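Local atomic coordinates of aspartokinase 1, chloroplastic (Arabidopsis thaliana, PDB entry 2CDQ), a protein that catalyses the ATP-dependent phosphorylation of L-aspartate, the first step in making lysine, threonine, methionine and isoleucine, with lysine and S-adenosylmethionine as allosteric effectors. Residues A[332-346]-A[413-427]. Sequence-based numbering, arbitrary orientation.
Sequences LTSIVLKRNVTMLDI and VVNLLKGRAIISLIG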
loop_
_atom_site.group_PDB
_atom_site.type_symbol
_atom_site.label_atom_id
_atom_site.label_comp_id
_atom_site.label_asym_id
_atom_site.label_seq_id
_atom_site.Cartn_x
_atom_site.Cartn_y
_atom_site.Cartn_z
ATOM N N LEU A 332 -22.364 -6.785 8.881
ATOM C CA LEU A 332 -21.459 -7.378 7.893
ATOM C C LEU A 332 -22.272 -7.785 6.682
ATOM O O LEU A 332 -23.414 -8.211 6.822
ATOM C CB LEU A 332 -20.707 -8.579 8.464
ATOM C CG LEU A 332 -19.466 -9.074 7.709
ATOM C CD1 LEU A 332 -18.361 -8.009 7.621
ATOM C CD2 LEU A 332 -18.925 -10.325 8.365
ATOM N N THR A 333 -21.695 -7.635 5.495
ATOM C CA THR A 333 -22.419 -7.942 4.263
ATOM C C THR A 333 -22.071 -9.331 3.719
ATOM O O THR A 333 -22.962 -10.144 3.451
ATOM C CB THR A 333 -22.172 -6.885 3.181
ATOM O OG1 THR A 333 -22.246 -5.576 3.759
ATOM C CG2 THR A 333 -23.205 -7.007 2.084
ATOM N N SER A 334 -20.775 -9.590 3.558
ATOM C CA SER A 334 -20.286 -10.861 3.034
ATOM C C SER A 334 -18.813 -11.059 3.386
ATOM O O SER A 334 -18.118 -10.101 3.727
ATOM C CB SER A 334 -20.478 -10.917 1.518
ATOM O OG SER A 334 -19.964 -12.122 0.972
ATOM N N ILE A 335 -18.362 -12.310 3.308
ATOM C CA ILE A 335 -16.977 -12.704 3.548
ATOM C C ILE A 335 -16.427 -13.271 2.246
ATOM O O ILE A 335 -17.058 -14.141 1.638
ATOM C CB ILE A 335 -16.899 -13.779 4.646
ATOM C CG1 ILE A 335 -17.407 -13.208 5.977
ATOM C CG2 ILE A 335 -15.473 -14.318 4.777
ATOM C CD1 ILE A 335 -17.896 -14.248 6.975
ATOM N N VAL A 336 -15.265 -12.785 1.814
ATOM C CA VAL A 336 -14.668 -13.232 0.553
ATOM C C VAL A 336 -13.342 -13.951 0.783
ATOM O O VAL A 336 -12.541 -13.530 1.613
ATOM C CB VAL A 336 -14.455 -12.051 -0.439
ATOM C CG1 VAL A 336 -13.836 -12.530 -1.746
ATOM C CG2 VAL A 336 -15.766 -11.359 -0.728
ATOM N N LEU A 337 -13.119 -15.033 0.040
ATOM C CA LEU A 337 -11.846 -15.750 0.091
ATOM C C LEU A 337 -11.083 -15.738 -1.239
ATOM O O LEU A 337 -11.658 -15.952 -2.303
ATOM C CB LEU A 337 -12.053 -17.188 0.563
ATOM C CG LEU A 337 -10.783 -18.012 0.778
ATOM C CD1 LEU A 337 -10.011 -17.500 1.982
ATOM C CD2 LEU A 337 -11.127 -19.482 0.944
ATOM N N LYS A 338 -9.785 -15.464 -1.153
ATOM C CA LYS A 338 -8.867 -15.603 -2.270
ATOM C C LYS A 338 -7.892 -16.698 -1.885
ATOM O O LYS A 338 -7.113 -16.533 -0.944
ATOM C CB LYS A 338 -8.108 -14.303 -2.530
ATOM C CG LYS A 338 -8.922 -13.223 -3.200
ATOM C CD LYS A 338 -8.173 -11.903 -3.210
ATOM C CE LYS A 338 -9.074 -10.748 -3.634
ATOM N NZ LYS A 338 -8.387 -9.425 -3.529
ATOM N N ARG A 339 -7.960 -17.818 -2.605
ATOM C CA ARG A 339 -7.091 -18.973 -2.381
ATOM C C ARG A 339 -5.689 -18.710 -2.925
ATOM O O ARG A 339 -5.515 -17.897 -3.836
ATOM C CB ARG A 339 -7.664 -20.214 -3.081
ATOM C CG ARG A 339 -9.054 -20.646 -2.646
ATOM C CD ARG A 339 -9.005 -21.527 -1.414
ATOM N NE ARG A 339 -10.283 -22.188 -1.173
ATOM C CZ ARG A 339 -10.513 -23.052 -0.187
ATOM N NH1 ARG A 339 -9.548 -23.373 0.667
ATOM N NH2 ARG A 339 -11.716 -23.600 -0.054
ATOM N N ASN A 340 -4.700 -19.404 -2.362
ATOM C CA ASN A 340 -3.341 -19.476 -2.919
ATOM C C ASN A 340 -2.765 -18.198 -3.501
ATOM O O ASN A 340 -2.610 -18.082 -4.715
ATOM C CB ASN A 340 -3.256 -20.579 -3.973
ATOM C CG ASN A 340 -2.518 -21.790 -3.476
ATOM O OD1 ASN A 340 -3.097 -22.868 -3.337
ATOM N ND2 ASN A 340 -1.228 -21.622 -3.189
ATOM N N VAL A 341 -2.443 -17.245 -2.632
ATOM C CA VAL A 341 -1.817 -16.008 -3.072
ATOM C C VAL A 341 -0.345 -15.984 -2.696
ATOM O O VAL A 341 0.081 -16.641 -1.741
ATOM C CB VAL A 341 -2.541 -14.738 -2.538
ATOM C CG1 VAL A 341 -3.994 -14.710 -3.014
ATOM C CG2 VAL A 341 -2.449 -14.632 -1.004
ATOM N N THR A 342 0.420 -15.225 -3.470
ATOM C CA THR A 342 1.839 -15.052 -3.241
ATOM C C THR A 342 2.068 -13.663 -2.658
ATOM O O THR A 342 1.629 -12.663 -3.231
ATOM C CB THR A 342 2.608 -15.226 -4.555
ATOM O OG1 THR A 342 2.397 -16.557 -5.043
ATOM C CG2 THR A 342 4.103 -14.975 -4.364
ATOM N N MET A 343 2.744 -13.617 -1.512
ATOM C CA MET A 343 3.016 -12.365 -0.813
ATOM C C MET A 343 4.491 -12.011 -0.875
ATOM O O MET A 343 5.350 -12.886 -0.742
ATOM C CB MET A 343 2.552 -12.447 0.647
ATOM C CG MET A 343 3.002 -11.280 1.519
ATOM S SD MET A 343 2.213 -11.210 3.137
ATOM C CE MET A 343 2.939 -12.613 3.980
ATOM N N LEU A 344 4.774 -10.724 -1.079
ATOM C CA LEU A 344 6.145 -10.214 -1.083
ATOM C C LEU A 344 6.354 -9.162 -0.015
ATOM O O LEU A 344 5.481 -8.328 0.217
ATOM C CB LEU A 344 6.529 -9.636 -2.449
ATOM C CG LEU A 344 6.912 -10.660 -3.518
ATOM C CD1 LEU A 344 5.750 -10.849 -4.463
ATOM C CD2 LEU A 344 8.140 -10.203 -4.276
ATOM N N ASP A 345 7.519 -9.213 0.627
ATOM C CA ASP A 345 7.916 -8.226 1.625
ATOM C C ASP A 345 9.187 -7.506 1.178
ATOM O O ASP A 345 10.182 -8.140 0.825
ATOM C CB ASP A 345 8.128 -8.905 2.978
ATOM C CG ASP A 345 8.506 -7.928 4.075
ATOM O OD1 ASP A 345 7.821 -6.893 4.234
ATOM O OD2 ASP A 345 9.489 -8.207 4.793
ATOM N N ILE A 346 9.142 -6.178 1.192
ATOM C CA ILE A 346 10.233 -5.357 0.675
ATOM C C ILE A 346 10.673 -4.364 1.755
ATOM O O ILE A 346 10.012 -3.344 1.974
ATOM C CB ILE A 346 9.790 -4.612 -0.623
ATOM C CG1 ILE A 346 9.409 -5.613 -1.714
ATOM C CG2 ILE A 346 10.875 -3.672 -1.135
ATOM C CD1 ILE A 346 8.427 -5.070 -2.714
ATOM N N VAL A 413 15.815 -5.511 0.990
ATOM C CA VAL A 413 15.813 -6.897 1.460
ATOM C C VAL A 413 14.419 -7.463 1.211
ATOM O O VAL A 413 13.422 -6.956 1.746
ATOM C CB VAL A 413 16.181 -7.035 2.960
ATOM C CG1 VAL A 413 16.195 -8.504 3.367
ATOM C CG2 VAL A 413 17.533 -6.397 3.257
ATOM N N VAL A 414 14.365 -8.519 0.401
ATOM C CA VAL A 414 13.113 -9.045 -0.139
ATOM C C VAL A 414 12.804 -10.442 0.394
ATOM O O VAL A 414 13.706 -11.263 0.561
ATOM C CB VAL A 414 13.160 -9.082 -1.687
ATOM C CG1 VAL A 414 11.764 -9.268 -2.275
ATOM C CG2 VAL A 414 13.794 -7.806 -2.232
ATOM N N ASN A 415 11.523 -10.695 0.663
ATOM C CA ASN A 415 11.048 -12.013 1.085
ATOM C C ASN A 415 9.794 -12.443 0.341
ATOM O O ASN A 415 8.792 -11.723 0.335
ATOM C CB ASN A 415 10.777 -12.041 2.589
ATOM C CG ASN A 415 11.961 -12.543 3.388
ATOM O OD1 ASN A 415 13.056 -11.981 3.329
ATOM N ND2 ASN A 415 11.743 -13.606 4.153
ATOM N N LEU A 416 9.854 -13.617 -0.286
ATOM C CA LEU A 416 8.700 -14.186 -0.986
ATOM C C LEU A 416 8.042 -15.271 -0.138
ATOM O O LEU A 416 8.723 -16.145 0.408
ATOM C CB LEU A 416 9.118 -14.755 -2.346
ATOM C CG LEU A 416 8.029 -14.984 -3.400
ATOM C CD1 LEU A 416 8.616 -14.881 -4.789
ATOM C CD2 LEU A 416 7.335 -16.322 -3.225
ATOM N N LEU A 417 6.718 -15.211 -0.027
ATOM C CA LEU A 417 5.977 -16.212 0.737
ATOM C C LEU A 417 4.792 -16.768 -0.060
ATOM O O LEU A 417 3.804 -16.070 -0.307
ATOM C CB LEU A 417 5.534 -15.649 2.097
ATOM C CG LEU A 417 6.659 -15.229 3.056
ATOM C CD1 LEU A 417 6.267 -14.001 3.865
ATOM C CD2 LEU A 417 7.112 -16.368 3.967
ATOM N N LYS A 418 4.910 -18.026 -0.473
ATOM C CA LYS A 418 3.847 -18.700 -1.202
ATOM C C LYS A 418 2.809 -19.277 -0.246
ATOM O O LYS A 418 2.988 -19.255 0.972
ATOM C CB LYS A 418 4.430 -19.794 -2.105
ATOM C CG LYS A 418 5.024 -19.268 -3.421
ATOM C CD LYS A 418 5.763 -20.348 -4.216
ATOM C CE LYS A 418 7.213 -20.506 -3.755
ATOM N NZ LYS A 418 8.017 -21.349 -4.692
ATOM N N GLY A 419 1.710 -19.768 -0.807
ATOM C CA GLY A 419 0.697 -20.469 -0.030
ATOM C C GLY A 419 0.015 -19.679 1.067
ATOM O O GLY A 419 -0.260 -20.225 2.135
ATOM N N ARG A 420 -0.249 -18.398 0.806
ATOM C CA ARG A 420 -1.109 -17.575 1.679
ATOM C C ARG A 420 -2.517 -17.466 1.091
ATOM O O ARG A 420 -2.795 -17.997 0.018
ATOM C CB ARG A 420 -0.535 -16.161 1.907
ATOM C CG ARG A 420 0.956 -16.083 2.202
ATOM C CD ARG A 420 1.319 -16.643 3.563
ATOM N NE ARG A 420 2.500 -17.494 3.436
ATOM C CZ ARG A 420 3.419 -17.682 4.378
ATOM N NH1 ARG A 420 3.326 -17.071 5.549
ATOM N NH2 ARG A 420 4.446 -18.481 4.135
ATOM N N ALA A 421 -3.396 -16.765 1.800
ATOM C CA ALA A 421 -4.768 -16.552 1.347
ATOM C C ALA A 421 -5.292 -15.252 1.930
ATOM O O ALA A 421 -4.854 -14.840 3.008
ATOM C CB ALA A 421 -5.655 -17.720 1.762
ATOM N N ILE A 422 -6.226 -14.617 1.218
ATOM C CA ILE A 422 -6.851 -13.373 1.668
ATOM C C ILE A 422 -8.289 -13.628 2.113
ATOM O O ILE A 422 -9.085 -14.175 1.353
ATOM C CB ILE A 422 -6.923 -12.301 0.546
ATOM C CG1 ILE A 422 -5.692 -12.333 -0.383
ATOM C CG2 ILE A 422 -7.217 -10.919 1.143
ATOM C CD1 ILE A 422 -4.686 -11.246 -0.175
ATOM N N ILE A 423 -8.619 -13.240 3.342
ATOM C CA ILE A 423 -10.018 -13.133 3.759
ATOM C C ILE A 423 -10.395 -11.659 3.696
ATOM O O ILE A 423 -9.762 -10.820 4.334
ATOM C CB ILE A 423 -10.261 -13.699 5.191
ATOM C CG1 ILE A 423 -10.024 -15.209 5.216
ATOM C CG2 ILE A 423 -11.678 -13.366 5.697
ATOM C CD1 ILE A 423 -9.756 -15.758 6.600
ATOM N N SER A 424 -11.407 -11.343 2.901
ATOM C CA SER A 424 -11.911 -9.979 2.824
ATOM C C SER A 424 -13.228 -9.864 3.573
ATOM O O SER A 424 -14.156 -10.630 3.324
ATOM C CB SER A 424 -12.090 -9.538 1.370
ATOM O OG SER A 424 -10.880 -9.040 0.825
ATOM N N LEU A 425 -13.292 -8.914 4.499
ATOM C CA LEU A 425 -14.536 -8.578 5.176
ATOM C C LEU A 425 -15.199 -7.377 4.510
ATOM O O LEU A 425 -14.637 -6.279 4.484
ATOM C CB LEU A 425 -14.275 -8.290 6.653
ATOM C CG LEU A 425 -14.513 -9.380 7.706
ATOM C CD1 LEU A 425 -14.357 -10.804 7.167
ATOM C CD2 LEU A 425 -13.617 -9.140 8.924
ATOM N N ILE A 426 -16.386 -7.603 3.957
ATOM C CA ILE A 426 -17.177 -6.551 3.325
ATOM C C ILE A 426 -18.336 -6.211 4.253
ATOM O O ILE A 426 -19.246 -7.023 4.447
ATOM C CB ILE A 426 -17.747 -7.002 1.952
ATOM C CG1 ILE A 426 -16.720 -7.834 1.150
ATOM C CG2 ILE A 426 -18.292 -5.807 1.175
ATOM C CD1 ILE A 426 -15.483 -7.088 0.669
ATOM N N GLY A 427 -18.305 -5.015 4.834
ATOM C CA GLY A 427 -19.327 -4.634 5.801
ATOM C C GLY A 427 -19.746 -3.174 5.807
ATOM O O GLY A 427 -19.502 -2.420 4.856
HETATM O O HOH W 1 0.803 -19.158 -3.933
#
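From Ser-334 opposite Ile-426 to Asp-345 opposite Asn-415, two antiparallel chains turn a corner together at Asn-340 and Gly-419, passing between two four-stranded ACT-type sheets: 332-339 and 420-427 join 461-467 and 452-455, whereas 341-346 and 413-418 join 381-386 and 372-378. This is consistent with one ACT unit inserted into the other.

Paired amide bonds reach Lys-338 with Ile-422 and, past the corner, resume with one-residue shifts on either side of Val-341 with Arg-420. The first is a G1 bulge: Asn-340 and Val-341 both sit opposite Arg-420, and Val-341 N approaches Arg-420 O (2.8 Å) from 46° above the carbonyl plane.

Among apolar contacts, Ile-335 and Ile-423 run alongside each other, CG2 methyls 4.0 Å apart; Val-341 CG1 meets Ile-422 CG1 at 3.9 Å, the side chains nearly perpendicular. Met-343, bent at its last torsion (chi3 70°), brings CE to 3.6 Å from Leu-417 CD1.

Among polar groups, Lys-338 stretches along Ile-422 to salt bridges with Asp-373, an effector-lysine residue, and Glu-379 of the second subunit. Leu-417 CB sits above one guanidinium face of Arg-420, toward its rim; within the same segment, NE hydrogen-bonds Lys-418 O (3.1 Å). At the Leu-332 end, a classic bulge lets Ile-426 O accept from both Thr-333 N (2.7 Å) and Ser-334 N (3.1 Å).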